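Long-range contacts in Endonuclease/exonuclease/phosphatase (Leptotrichia buccalis C-1013-b, PDB 3TEB), which probably acts as a metal-dependent nuclease or related phosphodiester or phosphate-ester hydrolase of the DNase I-like superfamily: residues Q41-M47 / K90-A96; N10-W14 / E59-V64; H80-S84 / R124-I128. All blocks are in the same frame, centred on the assembly; numbering follows the deposited sequence.

Contact 1: Q41-M47 / K90-A96. With MG (magnesium ion), chain C.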
loop_
_atom_site.group_PDB
_atom_site.type_symbol
_atom_site.label_atom_id
_atom_site.label_comp_id
_atom_site.label_asym_id
_atom_site.label_seq_id
_atom_site.Cartn_x
_atom_site.Cartn_y
_atom_site.Cartn_z
ATOM N N GLN A 41 -1.251 -3.955 0.794
ATOM C CA GLN A 41 -0.529 -4.661 1.841
ATOM C C GLN A 41 -1.354 -5.833 2.362
ATOM O O GLN A 41 -2.567 -5.926 2.115
ATOM C CB GLN A 41 -0.165 -3.722 2.987
ATOM C CG GLN A 41 0.551 -2.452 2.565
ATOM C CD GLN A 41 -0.397 -1.411 1.990
ATOM O OE1 GLN A 41 -1.509 -1.219 2.500
ATOM N NE2 GLN A 41 0.028 -0.739 0.919
ATOM N N GLU A 42 -0.693 -6.712 3.113
ATOM C CA GLU A 42 -1.308 -7.946 3.617
ATOM C C GLU A 42 -1.960 -8.687 2.431
ATOM O O GLU A 42 -3.124 -9.045 2.467
ATOM C CB GLU A 42 -2.286 -7.703 4.812
ATOM C CG GLU A 42 -1.656 -7.113 6.113
ATOM C CD GLU A 42 -2.510 -7.324 7.402
ATOM O OE1 GLU A 42 -2.716 -8.488 7.831
ATOM O OE2 GLU A 42 -2.959 -6.331 8.028
ATOM N N VAL A 43 -1.196 -8.875 1.364
ATOM C CA VAL A 43 -1.650 -9.634 0.206
ATOM C C VAL A 43 -1.136 -11.046 0.390
ATOM O O VAL A 43 0.072 -11.250 0.475
ATOM C CB VAL A 43 -1.095 -9.048 -1.112
ATOM C CG1 VAL A 43 -1.387 -9.966 -2.267
ATOM C CG2 VAL A 43 -1.692 -7.683 -1.376
ATOM N N ASN A 44 -2.042 -12.019 0.456
ATOM C CA ASN A 44 -1.669 -13.391 0.830
ATOM C C ASN A 44 -1.866 -14.407 -0.277
ATOM O O ASN A 44 -2.711 -14.239 -1.163
ATOM C CB ASN A 44 -2.446 -13.861 2.073
ATOM C CG ASN A 44 -2.261 -12.950 3.283
ATOM O OD1 ASN A 44 -1.141 -12.622 3.663
ATOM N ND2 ASN A 44 -3.367 -12.552 3.902
ATOM N N GLN A 45 -1.072 -15.466 -0.207
ATOM C CA GLN A 45 -1.277 -16.660 -1.020
ATOM C C GLN A 45 -0.942 -17.910 -0.202
ATOM O O GLN A 45 -0.156 -17.861 0.750
ATOM C CB GLN A 45 -0.419 -16.609 -2.278
ATOM C CG GLN A 45 1.086 -16.770 -2.031
ATOM C CD GLN A 45 1.923 -16.597 -3.287
ATOM O OE1 GLN A 45 1.420 -16.195 -4.343
ATOM N NE2 GLN A 45 3.207 -16.905 -3.180
ATOM N N LEU A 46 -1.541 -19.031 -0.575
ATOM C CA LEU A 46 -1.292 -20.284 0.122
ATOM C C LEU A 46 0.058 -20.870 -0.246
ATOM O O LEU A 46 0.316 -21.128 -1.416
ATOM C CB LEU A 46 -2.378 -21.287 -0.220
ATOM C CG LEU A 46 -3.673 -21.123 0.547
ATOM C CD1 LEU A 46 -4.819 -21.754 -0.235
ATOM C CD2 LEU A 46 -3.537 -21.754 1.916
HETATM N N MSE A 47 0.903 -21.109 0.753
HETATM C CA MSE A 47 2.228 -21.670 0.514
HETATM C C MSE A 47 2.181 -22.944 -0.304
HETATM O O MSE A 47 3.142 -23.284 -0.999
HETATM C CB MSE A 47 2.910 -22.028 1.817
HETATM C CG MSE A 47 3.045 -20.924 2.813
HETATM SE SE MSE A 47 3.992 -21.695 4.310
HETATM C CE MSE A 47 2.917 -23.313 4.617
ATOM N N LYS A 90 -1.324 -20.817 6.903
ATOM C CA LYS A 90 -0.326 -21.278 5.959
ATOM C C LYS A 90 -0.257 -20.343 4.752
ATOM O O LYS A 90 -0.220 -20.797 3.607
ATOM C CB LYS A 90 -0.631 -22.713 5.517
ATOM C CG LYS A 90 -0.321 -23.790 6.562
ATOM C CD LYS A 90 -0.445 -25.181 5.958
ATOM C CE LYS A 90 0.268 -26.242 6.777
ATOM N NZ LYS A 90 -0.686 -27.154 7.494
ATOM N N TYR A 91 -0.240 -19.036 5.014
ATOM C CA TYR A 91 -0.101 -18.046 3.951
ATOM C C TYR A 91 1.308 -17.443 3.840
ATOM O O TYR A 91 2.042 -17.343 4.828
ATOM C CB TYR A 91 -1.091 -16.898 4.149
ATOM C CG TYR A 91 -2.531 -17.274 4.014
ATOM C CD1 TYR A 91 -3.034 -17.776 2.818
ATOM C CD2 TYR A 91 -3.406 -17.102 5.073
ATOM C CE1 TYR A 91 -4.381 -18.124 2.693
ATOM C CE2 TYR A 91 -4.741 -17.442 4.962
ATOM C CZ TYR A 91 -5.228 -17.953 3.771
ATOM O OH TYR A 91 -6.566 -18.283 3.669
ATOM N N ASN A 92 1.670 -17.044 2.625
ATOM C CA ASN A 92 2.755 -16.107 2.434
ATOM C C ASN A 92 2.144 -14.716 2.491
ATOM O O ASN A 92 1.133 -14.443 1.831
ATOM C CB ASN A 92 3.450 -16.308 1.078
ATOM C CG ASN A 92 4.128 -17.680 0.932
ATOM O OD1 ASN A 92 4.151 -18.242 -0.173
ATOM N ND2 ASN A 92 4.690 -18.216 2.028
ATOM N N GLU A 93 2.738 -13.842 3.290
ATOM C CA GLU A 93 2.266 -12.466 3.381
ATOM C C GLU A 93 3.195 -11.565 2.582
ATOM O O GLU A 93 4.414 -11.678 2.695
ATOM C CB GLU A 93 2.199 -12.013 4.843
ATOM C CG GLU A 93 1.357 -10.760 5.046
ATOM C CD GLU A 93 1.067 -10.438 6.521
ATOM O OE1 GLU A 93 1.470 -9.323 6.978
ATOM O OE2 GLU A 93 0.433 -11.283 7.218
ATOM N N GLY A 94 2.634 -10.680 1.776
ATOM C CA GLY A 94 3.457 -9.806 0.971
ATOM C C GLY A 94 2.768 -8.502 0.675
ATOM O O GLY A 94 1.738 -8.191 1.262
ATOM N N VAL A 95 3.343 -7.728 -0.231
ATOM C CA VAL A 95 2.741 -6.475 -0.645
ATOM C C VAL A 95 2.680 -6.507 -2.140
ATOM O O VAL A 95 3.373 -7.308 -2.762
ATOM C CB VAL A 95 3.561 -5.250 -0.186
ATOM C CG1 VAL A 95 3.410 -5.032 1.313
ATOM C CG2 VAL A 95 5.021 -5.406 -0.546
ATOM N N ALA A 96 1.844 -5.658 -2.726
ATOM C CA ALA A 96 1.776 -5.599 -4.175
ATOM C C ALA A 96 1.528 -4.192 -4.678
ATOM O O ALA A 96 1.207 -3.288 -3.901
ATOM C CB ALA A 96 0.737 -6.544 -4.699
HETATM MG MG MG C . -4.048 -6.572 9.425
HETATM O O HOH W 1 1.829 -6.803 4.094
HETATM O O HOH W 2 -0.963 -13.796 6.339
#
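Met-47, a selenomethionine, and Asn-92 each have about 91 Å² covered here, and Tyr-91 has 74 Å². Met-47 N donates to Lys-90 O at 3.1 Å. Met-47 CG packs 3.3 Å from Asn-92 ND2. Asn-92 pairs with Gln-45: Asn-92 N donates to Gln-45 O at 2.7 Å, and Gln-45 N donates to Asn-92 O at 3.2 Å. On the face that carries Val-43, Gln-45 and Asn-92, Gln-45 NE2 gives Asn-92 OD1 a weak hydrogen bond at 3.4 Å, while Gln-45 OE1 accepts from Arg-57 N. Tyr-91 packs its CE1 3.8 Å from Leu-46 CG. Strands 37-46 and 91-99 are antiparallel neighbours in one of the two sheets of the DNase I-like sandwich. Farther along, Val-43 and Gly-94 form a hydrogen-bonded pair, with Val-43 N to Gly-94 O at 3.0 Å and Gly-94 N to Val-43 O at 2.9 Å. Glu-42 and Val-43 both face Gly-94, a G1 beta bulge. Glu-42 takes positive phi and psi there, and water 1 links Glu-42 N to Gly-94 O. The chain turns a corner at Glu-42, whose OE2 binds the magnesium ion at 1.8 Å and accepts from Asn-10 ND2.

Contact 2: N10-W14 / E59-V64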
loop_
_atom_site.group_PDB
_atom_site.type_symbol
_atom_site.label_atom_id
_atom_site.label_comp_id
_atom_site.label_asym_id
_atom_site.label_seq_id
_atom_site.Cartn_x
_atom_site.Cartn_y
_atom_site.Cartn_z
ATOM N N ASN A 10 -4.780 -1.790 2.726
ATOM C CA ASN A 10 -4.392 -3.030 3.393
ATOM C C ASN A 10 -5.554 -3.984 3.228
ATOM O O ASN A 10 -6.631 -3.732 3.759
ATOM C CB ASN A 10 -4.142 -2.757 4.871
ATOM C CG ASN A 10 -3.773 -4.003 5.646
ATOM O OD1 ASN A 10 -4.395 -5.063 5.491
ATOM N ND2 ASN A 10 -2.758 -3.879 6.511
ATOM N N VAL A 11 -5.374 -5.062 2.478
ATOM C CA VAL A 11 -6.557 -5.806 2.027
ATOM C C VAL A 11 -6.957 -6.975 2.915
ATOM O O VAL A 11 -7.977 -7.630 2.665
ATOM C CB VAL A 11 -6.449 -6.254 0.555
ATOM C CG1 VAL A 11 -6.723 -5.071 -0.362
ATOM C CG2 VAL A 11 -5.097 -6.911 0.273
ATOM N N HIS A 12 -6.153 -7.215 3.947
ATOM C CA HIS A 12 -6.358 -8.314 4.875
ATOM C C HIS A 12 -6.727 -9.580 4.087
ATOM O O HIS A 12 -7.707 -10.254 4.396
ATOM C CB HIS A 12 -7.445 -7.922 5.884
ATOM C CG HIS A 12 -7.387 -8.678 7.179
ATOM N ND1 HIS A 12 -8.522 -9.091 7.847
ATOM C CD2 HIS A 12 -6.338 -9.085 7.936
ATOM C CE1 HIS A 12 -8.174 -9.720 8.958
ATOM N NE2 HIS A 12 -6.854 -9.734 9.033
ATOM N N ALA A 13 -5.940 -9.887 3.061
ATOM C CA ALA A 13 -6.276 -10.926 2.083
ATOM C C ALA A 13 -6.605 -12.322 2.640
ATOM O O ALA A 13 -5.769 -12.934 3.313
ATOM C CB ALA A 13 -5.159 -11.038 1.073
ATOM N N TRP A 14 -7.803 -12.823 2.311
ATOM C CA TRP A 14 -8.272 -14.183 2.657
ATOM C C TRP A 14 -8.438 -14.406 4.156
ATOM O O TRP A 14 -8.361 -15.549 4.647
ATOM C CB TRP A 14 -7.375 -15.292 2.090
ATOM C CG TRP A 14 -7.121 -15.239 0.634
ATOM C CD1 TRP A 14 -5.911 -15.154 0.044
ATOM C CD2 TRP A 14 -8.087 -15.277 -0.434
ATOM N NE1 TRP A 14 -6.045 -15.132 -1.320
ATOM C CE2 TRP A 14 -7.373 -15.205 -1.641
ATOM C CE3 TRP A 14 -9.484 -15.356 -0.486
ATOM C CZ2 TRP A 14 -7.999 -15.214 -2.888
ATOM C CZ3 TRP A 14 -10.105 -15.369 -1.733
ATOM C CH2 TRP A 14 -9.361 -15.302 -2.913
ATOM N N GLU A 59 -4.412 -18.521 -6.737
ATOM C CA GLU A 59 -5.324 -17.872 -5.782
ATOM C C GLU A 59 -4.643 -16.787 -4.923
ATOM O O GLU A 59 -5.205 -16.348 -3.930
ATOM C CB GLU A 59 -6.075 -18.898 -4.899
ATOM C CG GLU A 59 -7.124 -19.789 -5.591
ATOM C CD GLU A 59 -7.852 -20.725 -4.579
ATOM O OE1 GLU A 59 -9.027 -21.120 -4.852
ATOM O OE2 GLU A 59 -7.255 -21.054 -3.500
ATOM N N ASN A 60 -3.442 -16.359 -5.307
ATOM C CA ASN A 60 -2.868 -15.130 -4.760
ATOM C C ASN A 60 -3.909 -14.005 -4.847
ATOM O O ASN A 60 -4.485 -13.754 -5.902
ATOM C CB ASN A 60 -1.567 -14.769 -5.493
ATOM C CG ASN A 60 -0.976 -13.435 -5.038
ATOM O OD1 ASN A 60 -1.607 -12.380 -5.165
ATOM N ND2 ASN A 60 0.248 -13.479 -4.521
ATOM N N TYR A 61 -4.163 -13.347 -3.725
ATOM C CA TYR A 61 -5.270 -12.399 -3.644
ATOM C C TYR A 61 -5.215 -11.357 -4.746
ATOM O O TYR A 61 -6.219 -11.065 -5.390
ATOM C CB TYR A 61 -5.270 -11.725 -2.282
ATOM C CG TYR A 61 -6.384 -10.721 -2.058
ATOM C CD1 TYR A 61 -7.507 -11.050 -1.298
ATOM C CD2 TYR A 61 -6.302 -9.428 -2.580
ATOM C CE1 TYR A 61 -8.515 -10.121 -1.072
ATOM C CE2 TYR A 61 -7.308 -8.495 -2.360
ATOM C CZ TYR A 61 -8.404 -8.849 -1.608
ATOM O OH TYR A 61 -9.386 -7.920 -1.402
ATOM N N ALA A 62 -4.019 -10.811 -4.953
ATOM C CA ALA A 62 -3.777 -9.764 -5.946
ATOM C C ALA A 62 -4.058 -10.268 -7.362
ATOM O O ALA A 62 -4.736 -9.606 -8.145
ATOM C CB ALA A 62 -2.366 -9.255 -5.820
ATOM N N TRP A 63 -3.555 -11.454 -7.675
ATOM C CA TRP A 63 -3.814 -12.060 -8.962
ATOM C C TRP A 63 -5.313 -12.256 -9.185
ATOM O O TRP A 63 -5.828 -11.949 -10.258
ATOM C CB TRP A 63 -3.068 -13.374 -9.063
ATOM C CG TRP A 63 -3.274 -14.077 -10.337
ATOM C CD1 TRP A 63 -4.002 -15.209 -10.529
ATOM C CD2 TRP A 63 -2.752 -13.708 -11.620
ATOM N NE1 TRP A 63 -3.968 -15.580 -11.851
ATOM C CE2 TRP A 63 -3.206 -14.678 -12.547
ATOM C CE3 TRP A 63 -1.943 -12.650 -12.080
ATOM C CZ2 TRP A 63 -2.884 -14.628 -13.914
ATOM C CZ3 TRP A 63 -1.618 -12.595 -13.444
ATOM C CH2 TRP A 63 -2.091 -13.588 -14.345
ATOM N N VAL A 64 -6.019 -12.746 -8.170
ATOM C CA VAL A 64 -7.473 -12.907 -8.268
ATOM C C VAL A 64 -8.137 -11.547 -8.520
ATOM O O VAL A 64 -8.983 -11.409 -9.406
ATOM C CB VAL A 64 -8.079 -13.586 -7.005
ATOM C CG1 VAL A 64 -9.602 -13.618 -7.087
ATOM C CG2 VAL A 64 -7.505 -14.991 -6.831
#
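Tyr-61 puts its ring edge against the face of the Trp-14 indole. The stack is T-shaped: the five-membered ring of Trp-14 and the Tyr-61 ring have centroids 5.6 Å apart and planes at 73°. Tyr-61 has the most surface covered, 114 Å², and Trp-14 follows with 92 Å². The tyrosine ring also meets the loop before Trp-14. Ala-13 CB lies 3.3 Å from Tyr-61 CD1. Val-11 CB lies 3.8 Å from Tyr-61 CE2, and its CG2 makes an off-centre CH-pi contact with the same ring. The indole reaches on to the start of the helix. Trp-14 NE1 donates a weak hydrogen bond to Glu-59 O at 3.0 Å, and Trp-14 CZ2 packs 4.0 Å from Val-64 CG2. Asn-60 is the N-cap of this helix. Its OD1 accepts weakly from Ala-62 N and Trp-63 N, while its ND2 donates to Gln-45 OE1. The loop has its own turn: Asn-10 OD1 accepts from His-12 N at 3.2 Å, an Asx turn. Asn-10 ND2 donates to Glu-42 OE2, which ties the loop to a magnesium ligand. The contact thus joins the loop after strand 4-10 to the first turn of helix 61-69. Helix 19-33 adjoins it, with Ile-23 and Leu-26 touching Tyr-61, and strand 37-46 bonds to both segments through its backbone.

Contact 3: H80-S84 / R124-I128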
loop_
_atom_site.group_PDB
_atom_site.type_symbol
_atom_site.label_atom_id
_atom_site.label_comp_id
_atom_site.label_asym_id
_atom_site.label_seq_id
_atom_site.Cartn_x
_atom_site.Cartn_y
_atom_site.Cartn_z
ATOM N N HIS A 80 2.684 -6.467 -9.632
ATOM C CA HIS A 80 4.012 -6.750 -9.098
ATOM C C HIS A 80 3.872 -7.055 -7.628
ATOM O O HIS A 80 3.326 -6.244 -6.875
ATOM C CB HIS A 80 4.947 -5.572 -9.332
ATOM C CG HIS A 80 4.835 -5.002 -10.709
ATOM N ND1 HIS A 80 5.610 -5.443 -11.762
ATOM C CD2 HIS A 80 4.005 -4.056 -11.218
ATOM C CE1 HIS A 80 5.282 -4.770 -12.854
ATOM N NE2 HIS A 80 4.311 -3.921 -12.551
ATOM N N TRP A 81 4.345 -8.228 -7.227
ATOM C CA TRP A 81 4.107 -8.713 -5.885
ATOM C C TRP A 81 5.383 -9.233 -5.301
ATOM O O TRP A 81 6.274 -9.679 -6.019
ATOM C CB TRP A 81 3.059 -9.831 -5.906
ATOM C CG TRP A 81 2.780 -10.488 -4.552
ATOM C CD1 TRP A 81 1.914 -10.051 -3.581
ATOM C CD2 TRP A 81 3.367 -11.687 -4.047
ATOM N NE1 TRP A 81 1.931 -10.910 -2.495
ATOM C CE2 TRP A 81 2.816 -11.917 -2.754
ATOM C CE3 TRP A 81 4.302 -12.585 -4.555
ATOM C CZ2 TRP A 81 3.171 -12.998 -1.971
ATOM C CZ3 TRP A 81 4.656 -13.661 -3.780
ATOM C CH2 TRP A 81 4.086 -13.866 -2.495
ATOM N N SER A 82 5.471 -9.191 -3.982
ATOM C CA SER A 82 6.623 -9.740 -3.316
ATOM C C SER A 82 6.268 -10.315 -1.969
ATOM O O SER A 82 5.559 -9.679 -1.196
ATOM C CB SER A 82 7.680 -8.660 -3.145
ATOM O OG SER A 82 8.908 -9.251 -2.754
ATOM N N ASN A 83 6.783 -11.506 -1.685
ATOM C CA ASN A 83 6.530 -12.174 -0.408
ATOM C C ASN A 83 7.404 -11.570 0.689
ATOM O O ASN A 83 8.550 -11.215 0.414
ATOM C CB ASN A 83 6.749 -13.688 -0.579
ATOM C CG ASN A 83 7.108 -14.398 0.714
ATOM O OD1 ASN A 83 6.256 -14.683 1.551
ATOM N ND2 ASN A 83 8.384 -14.721 0.862
ATOM N N SER A 84 6.865 -11.429 1.905
ATOM C CA SER A 84 7.636 -10.907 3.052
ATOM C C SER A 84 8.064 -11.996 4.003
ATOM O O SER A 84 9.257 -12.145 4.281
ATOM C CB SER A 84 6.851 -9.883 3.869
ATOM O OG SER A 84 6.694 -8.666 3.169
ATOM N N ARG A 124 9.295 -6.993 3.303
ATOM C CA ARG A 124 9.807 -6.702 1.974
ATOM C C ARG A 124 8.960 -5.559 1.367
ATOM O O ARG A 124 7.754 -5.476 1.606
ATOM C CB ARG A 124 9.742 -7.979 1.130
ATOM C CG ARG A 124 10.492 -7.989 -0.174
ATOM C CD ARG A 124 11.676 -8.947 -0.209
ATOM N NE ARG A 124 11.270 -10.341 -0.191
ATOM C CZ ARG A 124 12.057 -11.374 -0.501
ATOM N NH1 ARG A 124 13.303 -11.179 -0.875
ATOM N NH2 ARG A 124 11.591 -12.620 -0.428
ATOM N N ILE A 125 9.600 -4.670 0.610
ATOM C CA ILE A 125 8.921 -3.556 -0.052
ATOM C C ILE A 125 8.867 -3.795 -1.558
ATOM O O ILE A 125 9.749 -4.429 -2.128
ATOM C CB ILE A 125 9.680 -2.252 0.220
ATOM C CG1 ILE A 125 9.872 -2.035 1.732
ATOM C CG2 ILE A 125 8.996 -1.080 -0.418
ATOM C CD1 ILE A 125 8.591 -1.644 2.524
ATOM N N VAL A 126 7.827 -3.307 -2.210
ATOM C CA VAL A 126 7.786 -3.369 -3.661
ATOM C C VAL A 126 7.838 -1.959 -4.214
ATOM O O VAL A 126 7.017 -1.110 -3.837
ATOM C CB VAL A 126 6.533 -4.082 -4.177
ATOM C CG1 VAL A 126 6.453 -4.009 -5.685
ATOM C CG2 VAL A 126 6.591 -5.506 -3.774
ATOM N N SER A 127 8.805 -1.705 -5.095
ATOM C CA SER A 127 8.871 -0.423 -5.777
ATOM C C SER A 127 8.683 -0.568 -7.271
ATOM O O SER A 127 8.982 -1.606 -7.858
ATOM C CB SER A 127 10.162 0.316 -5.469
ATOM O OG SER A 127 11.231 -0.214 -6.215
ATOM N N ILE A 128 8.194 0.512 -7.864
ATOM C CA ILE A 128 7.865 0.590 -9.263
ATOM C C ILE A 128 8.375 1.948 -9.794
ATOM O O ILE A 128 8.274 2.967 -9.107
ATOM C CB ILE A 128 6.329 0.325 -9.430
ATOM C CG1 ILE A 128 6.092 -0.713 -10.491
ATOM C CG2 ILE A 128 5.466 1.565 -9.646
ATOM C CD1 ILE A 128 6.694 -2.019 -10.101
#
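His-80 begins the segment with its ring under Ile-128. Ile-128 CD1 sits over the face, 3.7 Å from the ring centroid, a CH-pi contact. His-80 CB is also 4.2 Å from Val-126 CG1. Trp-81 points its CA-to-CB bond away and takes little part. Ser-82 turns back toward the other strand: its CB lies 3.4 Å from Val-126 CG2 and its OG 3.3 Å from Arg-124 CG. At Asn-83 the backbone does the work. Asn-83 O accepts from Arg-124 NE at 2.9 Å, and a weak bond from Arg-124 NH2 at 3.5 Å reaches the same oxygen. Ser-84 closes the segment, with its OG accepting from Arg-124 N at 3.1 Å. The strand axes, nearly antiparallel at 170°, come within 6.7 Å, close for facing sheets of the DNase I-like sandwich. Side chains meet at the His-80 end; at the Ser-84 end the backbones close in and side-chain-to-backbone hydrogen bonds form. Strand 78-84 is the outermost strand of its sheet and pairs with strand 91-99. Strand 124-132 belongs to the other sheet, between strands 105-110 and 135-143. Val-126 also touches Val-95 and Val-97 of strand 91-99, while Tyr-110 of strand 105-110 reaches Arg-124.

How the contacts relate
Contacts 1 and 3 are mostly buried, whereas contact 2 is only partly so. Contact 1 is pairing within a sheet, held by backbone hydrogen bonds. Contact 3 joins two sheets through side chains, with side-chain-to-backbone hydrogen bonds at its Arg-124 end. Contact 2 sets a loop against a helix start and is mainly aromatic and apolar. Contacts 1 and 3 share a sheet: Glu-93 O and Ser-84 N are 2.6 Å apart, a probable hydrogen bond between adjacent strands. Contacts 1 and 2 meet near the metal site, and Asn-44 ND2 and Ala-13 O are 2.5 Å apart, a probable hydrogen bond. Contacts 2 and 3 meet where Asn-60 packs on Trp-81.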